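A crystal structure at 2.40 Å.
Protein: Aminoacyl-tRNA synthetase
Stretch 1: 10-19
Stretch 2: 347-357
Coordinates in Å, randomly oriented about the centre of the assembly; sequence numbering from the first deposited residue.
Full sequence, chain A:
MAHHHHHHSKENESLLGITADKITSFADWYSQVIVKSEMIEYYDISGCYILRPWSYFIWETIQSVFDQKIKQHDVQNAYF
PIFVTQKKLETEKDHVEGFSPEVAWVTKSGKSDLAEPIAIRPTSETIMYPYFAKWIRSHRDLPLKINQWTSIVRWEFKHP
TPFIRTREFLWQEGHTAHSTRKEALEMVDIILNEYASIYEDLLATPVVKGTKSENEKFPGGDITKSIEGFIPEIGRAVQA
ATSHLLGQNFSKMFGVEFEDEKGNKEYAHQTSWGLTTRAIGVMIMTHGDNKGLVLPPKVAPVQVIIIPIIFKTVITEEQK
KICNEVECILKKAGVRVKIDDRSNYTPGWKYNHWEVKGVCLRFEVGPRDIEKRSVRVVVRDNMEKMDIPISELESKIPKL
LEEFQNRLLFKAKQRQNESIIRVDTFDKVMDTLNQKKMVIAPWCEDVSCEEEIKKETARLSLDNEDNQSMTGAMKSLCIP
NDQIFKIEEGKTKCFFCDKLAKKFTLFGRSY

Stretch 1 10-19: KENESLLGIT
Stretch 2 347-357: PGWKYNHWEVK

N12 ND2 donates to E355 OE2 at 3.0 Å (N-H...O 164°) and to N352 OD1 at 3.0 Å (131°). An amide NH2 carries two protons, so one asparagine (chi1 m, chi2 129°) can serve two acceptors a helical turn apart. E355 (m, t) reaches it with an extended side chain, its carboxylate a good acceptor. N352 (chi1 t, chi2 79°) also answers in the other sense, its ND2 giving a weak, nearly straight bond to L16 O at 3.4 Å.

N352 and E355 lie on a helix, 347-356, that faces an irregular segment. Residues 10-12 have helical phi/psi without the regular bonds; overlapping them, a type I turn runs from E11 to S14, and a second from S14 to G17. The CA of N12 lies 5.6 Å from that of N352, and the CA of G17 6.7 Å from that of V356, so both chains advance in the same general direction.

G348 leaves room for E11 (m, p): an ideal CB there would lie 2.2 Å from E11 OE2. A water lies 2.6 Å from E11 OE1 and 3.1 Å from G348 O.

Farther out, L16 (m, t) sets CD1, an apolar methyl suited to an indole, obliquely against W349 (chi1 t, chi2 99°), 3.9 Å from its CD1. I18 CD1 (m, m) meets V356 CG1 (chi1 t) at 4.4 Å, a looser apolar contact between buried, branched side chains.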

ATOM      1  N   LYS A  10     -22.253  -3.984  23.246  1.00 79.99           N
ATOM      2  CA  LYS A  10     -22.067  -3.048  24.350  1.00 79.34           C
ATOM      3  C   LYS A  10     -20.597  -2.710  24.557  1.00 74.79           C
ATOM      4  O   LYS A  10     -20.275  -1.604  25.007  1.00 73.97           O
ATOM      5  CB  LYS A  10     -22.666  -3.623  25.634  1.00 83.59           C
ATOM      6  N   GLU A  11     -19.696  -3.640  24.238  1.00 72.50           N
ATOM      7  CA  GLU A  11     -18.268  -3.367  24.337  1.00 68.62           C
ATOM      8  C   GLU A  11     -17.736  -2.593  23.139  1.00 66.75           C
ATOM      9  O   GLU A  11     -16.707  -1.920  23.261  1.00 63.22           O
ATOM     10  CB  GLU A  11     -17.486  -4.673  24.497  1.00 68.06           C
ATOM     11  CG  GLU A  11     -17.664  -5.352  25.849  1.00 70.36           C
ATOM     12  CD  GLU A  11     -18.947  -6.156  25.945  1.00 74.19           C
ATOM     13  OE1 GLU A  11     -19.661  -6.268  24.926  1.00 75.09           O
ATOM     14  OE2 GLU A  11     -19.241  -6.680  27.041  1.00 76.83           O
ATOM     15  N   ASN A  12     -18.409  -2.674  21.987  1.00 69.11           N
ATOM     16  CA  ASN A  12     -18.000  -1.867  20.842  1.00 67.63           C
ATOM     17  C   ASN A  12     -18.277  -0.389  21.074  1.00 67.55           C
ATOM     18  O   ASN A  12     -17.556   0.467  20.548  1.00 64.24           O
ATOM     19  CB  ASN A  12     -18.710  -2.345  19.574  1.00 69.10           C
ATOM     20  CG  ASN A  12     -18.260  -3.727  19.138  1.00 68.97           C
ATOM     21  OD1 ASN A  12     -19.080  -4.615  18.907  1.00 72.92           O
ATOM     22  ND2 ASN A  12     -16.950  -3.914  19.023  1.00 64.44           N
ATOM     23  N   GLU A  13     -19.309  -0.068  21.854  1.00 71.95           N
ATOM     24  CA  GLU A  13     -19.648   1.315  22.163  1.00 73.48           C
ATOM     25  C   GLU A  13     -18.814   1.892  23.300  1.00 73.39           C
ATOM     26  O   GLU A  13     -19.040   3.043  23.689  1.00 73.83           O
ATOM     27  CB  GLU A  13     -21.136   1.424  22.511  1.00 77.26           C
ATOM     28  N   SER A  14     -17.865   1.131  23.838  1.00 72.64           N
ATOM     29  CA  SER A  14     -17.024   1.608  24.924  1.00 70.35           C
ATOM     30  C   SER A  14     -15.942   2.544  24.391  1.00 65.08           C
ATOM     31  O   SER A  14     -15.804   2.762  23.184  1.00 62.79           O
ATOM     32  CB  SER A  14     -16.392   0.432  25.666  1.00 70.66           C
ATOM     33  OG  SER A  14     -17.371  -0.340  26.336  1.00 75.05           O
ATOM     34  N   LEU A  15     -15.163   3.112  25.314  1.00 63.50           N
ATOM     35  CA  LEU A  15     -13.983   3.869  24.918  1.00 58.37           C
ATOM     36  C   LEU A  15     -12.874   2.959  24.408  1.00 55.26           C
ATOM     37  O   LEU A  15     -11.970   3.434  23.713  1.00 54.37           O
ATOM     38  CB  LEU A  15     -13.473   4.712  26.088  1.00 57.45           C
ATOM     39  CG  LEU A  15     -14.389   5.847  26.549  1.00 58.34           C
ATOM     40  CD1 LEU A  15     -13.794   6.560  27.754  1.00 58.06           C
ATOM     41  CD2 LEU A  15     -14.643   6.828  25.414  1.00 57.13           C
ATOM     42  N   LEU A  16     -12.922   1.667  24.744  1.00 53.50           N
ATOM     43  CA  LEU A  16     -12.002   0.701  24.162  1.00 48.24           C
ATOM     44  C   LEU A  16     -12.343   0.371  22.717  1.00 44.90           C
ATOM     45  O   LEU A  16     -11.531  -0.262  22.035  1.00 43.26           O
ATOM     46  CB  LEU A  16     -11.983  -0.579  25.000  1.00 47.93           C
ATOM     47  CG  LEU A  16     -11.228  -0.475  26.326  1.00 45.93           C
ATOM     48  CD1 LEU A  16     -11.305  -1.781  27.092  1.00 46.16           C
ATOM     49  CD2 LEU A  16      -9.781  -0.082  26.077  1.00 43.48           C
ATOM     50  N   GLY A  17     -13.520   0.775  22.242  1.00 42.81           N
ATOM     51  CA  GLY A  17     -13.852   0.707  20.837  1.00 41.41           C
ATOM     52  C   GLY A  17     -13.494   1.995  20.124  1.00 39.50           C
ATOM     53  O   GLY A  17     -12.806   2.869  20.654  1.00 38.51           O
ATOM     54  N   ILE A  18     -13.981   2.113  18.893  1.00 37.94           N
ATOM     55  CA  ILE A  18     -13.754   3.295  18.072  1.00 34.81           C
ATOM     56  C   ILE A  18     -14.953   4.219  18.236  1.00 35.70           C
ATOM     57  O   ILE A  18     -16.091   3.834  17.939  1.00 36.62           O
ATOM     58  CB  ILE A  18     -13.528   2.924  16.600  1.00 33.07           C
ATOM     59  CG1 ILE A  18     -12.419   1.877  16.483  1.00 32.27           C
ATOM     60  CG2 ILE A  18     -13.179   4.159  15.787  1.00 30.88           C
ATOM     61  CD1 ILE A  18     -11.104   2.304  17.105  1.00 30.61           C
ATOM     62  N   THR A  19     -14.699   5.435  18.717  1.00 33.97           N
ATOM     63  CA  THR A  19     -15.764   6.392  18.985  1.00 34.58           C
ATOM     64  C   THR A  19     -16.005   7.350  17.827  1.00 40.63           C
ATOM     65  O   THR A  19     -17.113   7.880  17.695  1.00 42.61           O
ATOM     66  CB  THR A  19     -15.444   7.199  20.245  1.00 34.70           C
ATOM     67  OG1 THR A  19     -14.258   7.973  20.028  1.00 32.48           O
ATOM     68  CG2 THR A  19     -15.222   6.270  21.431  1.00 35.01           C
ATOM     69  N   PRO A 347     -15.867 -12.324  28.231  1.00 43.61           N
ATOM     70  CA  PRO A 347     -15.822 -12.628  26.791  1.00 40.17           C
ATOM     71  C   PRO A 347     -16.153 -11.431  25.918  1.00 38.85           C
ATOM     72  O   PRO A 347     -15.543 -11.258  24.855  1.00 37.59           O
ATOM     73  CB  PRO A 347     -16.857 -13.752  26.643  1.00 40.85           C
ATOM     74  CG  PRO A 347     -16.891 -14.403  27.984  1.00 41.72           C
ATOM     75  CD  PRO A 347     -16.687 -13.294  28.977  1.00 43.60           C
ATOM     76  N   GLY A 348     -17.096 -10.588  26.344  1.00 40.05           N
ATOM     77  CA  GLY A 348     -17.410  -9.393  25.579  1.00 39.99           C
ATOM     78  C   GLY A 348     -16.223  -8.458  25.443  1.00 40.88           C
ATOM     79  O   GLY A 348     -16.046  -7.810  24.408  1.00 39.97           O
ATOM     80  N   TRP A 349     -15.395  -8.373  26.488  1.00 41.52           N
ATOM     81  CA  TRP A 349     -14.175  -7.576  26.399  1.00 40.99           C
ATOM     82  C   TRP A 349     -13.241  -8.127  25.331  1.00 38.75           C
ATOM     83  O   TRP A 349     -12.675  -7.368  24.537  1.00 38.44           O
ATOM     84  CB  TRP A 349     -13.472  -7.537  27.757  1.00 43.03           C
ATOM     85  CG  TRP A 349     -12.266  -6.632  27.800  1.00 44.52           C
ATOM     86  CD1 TRP A 349     -12.217  -5.362  28.295  1.00 46.43           C
ATOM     87  CD2 TRP A 349     -10.942  -6.933  27.335  1.00 43.34           C
ATOM     88  NE1 TRP A 349     -10.947  -4.853  28.168  1.00 46.53           N
ATOM     89  CE2 TRP A 349     -10.146  -5.796  27.580  1.00 44.92           C
ATOM     90  CE3 TRP A 349     -10.352  -8.051  26.735  1.00 42.10           C
ATOM     91  CZ2 TRP A 349      -8.793  -5.745  27.247  1.00 44.68           C
ATOM     92  CZ3 TRP A 349      -9.010  -7.997  26.403  1.00 41.72           C
ATOM     93  CH2 TRP A 349      -8.247  -6.853  26.661  1.00 42.71           C
ATOM     94  N   LYS A 350     -13.061  -9.451  25.303  1.00 38.24           N
ATOM     95  CA  LYS A 350     -12.185 -10.055  24.306  1.00 35.56           C
ATOM     96  C   LYS A 350     -12.756  -9.902  22.903  1.00 33.10           C
ATOM     97  O   LYS A 350     -12.003  -9.727  21.938  1.00 32.24           O
ATOM     98  CB  LYS A 350     -11.960 -11.531  24.624  1.00 35.49           C
ATOM     99  CG  LYS A 350     -11.434 -11.801  26.016  1.00 38.52           C
ATOM    100  CD  LYS A 350     -11.177 -13.284  26.197  1.00 41.02           C
ATOM    101  CE  LYS A 350     -10.954 -13.628  27.650  1.00 44.75           C
ATOM    102  NZ  LYS A 350     -10.743 -15.089  27.849  1.00 45.75           N
ATOM    103  N   TYR A 351     -14.082  -9.977  22.770  1.00 31.97           N
ATOM    104  CA  TYR A 351     -14.705  -9.821  21.459  1.00 30.15           C
ATOM    105  C   TYR A 351     -14.339  -8.479  20.842  1.00 29.08           C
ATOM    106  O   TYR A 351     -13.826  -8.416  19.720  1.00 26.37           O
ATOM    107  CB  TYR A 351     -16.224  -9.964  21.572  1.00 30.89           C
ATOM    108  CG  TYR A 351     -16.700 -11.332  22.011  1.00 29.79           C
ATOM    109  CD1 TYR A 351     -15.838 -12.421  22.025  1.00 28.10           C
ATOM    110  CD2 TYR A 351     -18.015 -11.533  22.406  1.00 31.33           C
ATOM    111  CE1 TYR A 351     -16.270 -13.668  22.426  1.00 28.42           C
ATOM    112  CE2 TYR A 351     -18.457 -12.778  22.807  1.00 31.74           C
ATOM    113  CZ  TYR A 351     -17.581 -13.840  22.815  1.00 30.91           C
ATOM    114  OH  TYR A 351     -18.017 -15.080  23.212  1.00 31.92           O
ATOM    115  N   ASN A 352     -14.578  -7.391  21.577  1.00 31.46           N
ATOM    116  CA  ASN A 352     -14.232  -6.067  21.072  1.00 30.12           C
ATOM    117  C   ASN A 352     -12.726  -5.908  20.914  1.00 29.81           C
ATOM    118  O   ASN A 352     -12.263  -5.259  19.969  1.00 30.28           O
ATOM    119  CB  ASN A 352     -14.791  -4.991  22.002  1.00 31.00           C
ATOM    120  CG  ASN A 352     -14.248  -3.611  21.686  1.00 31.15           C
ATOM    121  OD1 ASN A 352     -14.701  -2.954  20.750  1.00 29.54           O
ATOM    122  ND2 ASN A 352     -13.271  -3.167  22.468  1.00 33.19           N
ATOM    123  N   HIS A 353     -11.945  -6.495  21.826  1.00 30.60           N
ATOM    124  CA  HIS A 353     -10.494  -6.332  21.780  1.00 30.79           C
ATOM    125  C   HIS A 353      -9.920  -6.863  20.471  1.00 29.50           C
ATOM    126  O   HIS A 353      -9.131  -6.182  19.805  1.00 28.57           O
ATOM    127  CB  HIS A 353      -9.847  -7.038  22.973  1.00 31.97           C
ATOM    128  CG  HIS A 353      -8.351  -6.993  22.961  1.00 31.84           C
ATOM    129  ND1 HIS A 353      -7.634  -5.913  23.429  1.00 32.76           N
ATOM    130  CD2 HIS A 353      -7.436  -7.893  22.528  1.00 30.37           C
ATOM    131  CE1 HIS A 353      -6.343  -6.151  23.291  1.00 32.91           C
ATOM    132  NE2 HIS A 353      -6.195  -7.346  22.745  1.00 31.56           N
ATOM    133  N   TRP A 354     -10.307  -8.077  20.086  1.00 27.89           N
ATOM    134  CA  TRP A 354      -9.816  -8.656  18.842  1.00 25.93           C
ATOM    135  C   TRP A 354     -10.583  -8.170  17.620  1.00 27.00           C
ATOM    136  O   TRP A 354     -10.111  -8.373  16.495  1.00 27.16           O
ATOM    137  CB  TRP A 354      -9.862 -10.184  18.925  1.00 24.46           C
ATOM    138  CG  TRP A 354      -9.035 -10.729  20.052  1.00 26.01           C
ATOM    139  CD1 TRP A 354      -9.491 -11.222  21.240  1.00 25.65           C
ATOM    140  CD2 TRP A 354      -7.605 -10.819  20.104  1.00 26.52           C
ATOM    141  NE1 TRP A 354      -8.436 -11.621  22.024  1.00 26.05           N
ATOM    142  CE2 TRP A 354      -7.267 -11.384  21.350  1.00 27.49           C
ATOM    143  CE3 TRP A 354      -6.579 -10.480  19.217  1.00 25.71           C
ATOM    144  CZ2 TRP A 354      -5.946 -11.617  21.733  1.00 26.95           C
ATOM    145  CZ3 TRP A 354      -5.267 -10.713  19.597  1.00 26.43           C
ATOM    146  CH2 TRP A 354      -4.964 -11.276  20.844  1.00 22.47           C
ATOM    147  N   GLU A 355     -11.743  -7.537  17.805  1.00 27.94           N
ATOM    148  CA  GLU A 355     -12.424  -6.901  16.683  1.00 29.75           C
ATOM    149  C   GLU A 355     -11.747  -5.589  16.300  1.00 30.20           C
ATOM    150  O   GLU A 355     -11.647  -5.265  15.112  1.00 30.43           O
ATOM    151  CB  GLU A 355     -13.898  -6.665  17.015  1.00 30.39           C
ATOM    152  CG  GLU A 355     -14.782  -7.887  16.811  1.00 31.05           C
ATOM    153  CD  GLU A 355     -16.193  -7.683  17.329  1.00 33.06           C
ATOM    154  OE1 GLU A 355     -17.081  -8.485  16.970  1.00 32.78           O
ATOM    155  OE2 GLU A 355     -16.415  -6.722  18.095  1.00 35.09           O
ATOM    156  N   VAL A 356     -11.283  -4.826  17.292  1.00 30.47           N
ATOM    157  CA  VAL A 356     -10.540  -3.603  17.003  1.00 30.22           C
ATOM    158  C   VAL A 356      -9.236  -3.935  16.286  1.00 28.68           C
ATOM    159  O   VAL A 356      -8.813  -3.219  15.370  1.00 29.45           O
ATOM    160  CB  VAL A 356     -10.292  -2.807  18.298  1.00 30.01           C
ATOM    161  CG1 VAL A 356      -9.372  -1.622  18.036  1.00 29.50           C
ATOM    162  CG2 VAL A 356     -11.609  -2.331  18.890  1.00 29.36           C
ATOM    163  N   LYS A 357      -8.588  -5.031  16.679  1.00 25.47           N
ATOM    164  CA  LYS A 357      -7.339  -5.454  16.060  1.00 25.46           C
ATOM    165  C   LYS A 357      -7.544  -6.147  14.718  1.00 24.70           C
ATOM    166  O   LYS A 357      -6.556  -6.497  14.064  1.00 25.56           O
ATOM    167  CB  LYS A 357      -6.569  -6.374  17.013  1.00 25.79           C
ATOM    168  CG  LYS A 357      -6.238  -5.730  18.353  1.00 26.41           C
ATOM    169  CD  LYS A 357      -5.562  -6.710  19.299  1.00 26.93           C
ATOM    170  CE  LYS A 357      -4.101  -6.922  18.942  1.00 27.06           C
ATOM    171  NZ  LYS A 357      -3.278  -5.712  19.228  1.00 29.08           N
TER
HETATM  172  O   HOH W   1     -18.695  -7.358  22.804  1.00 42.38           O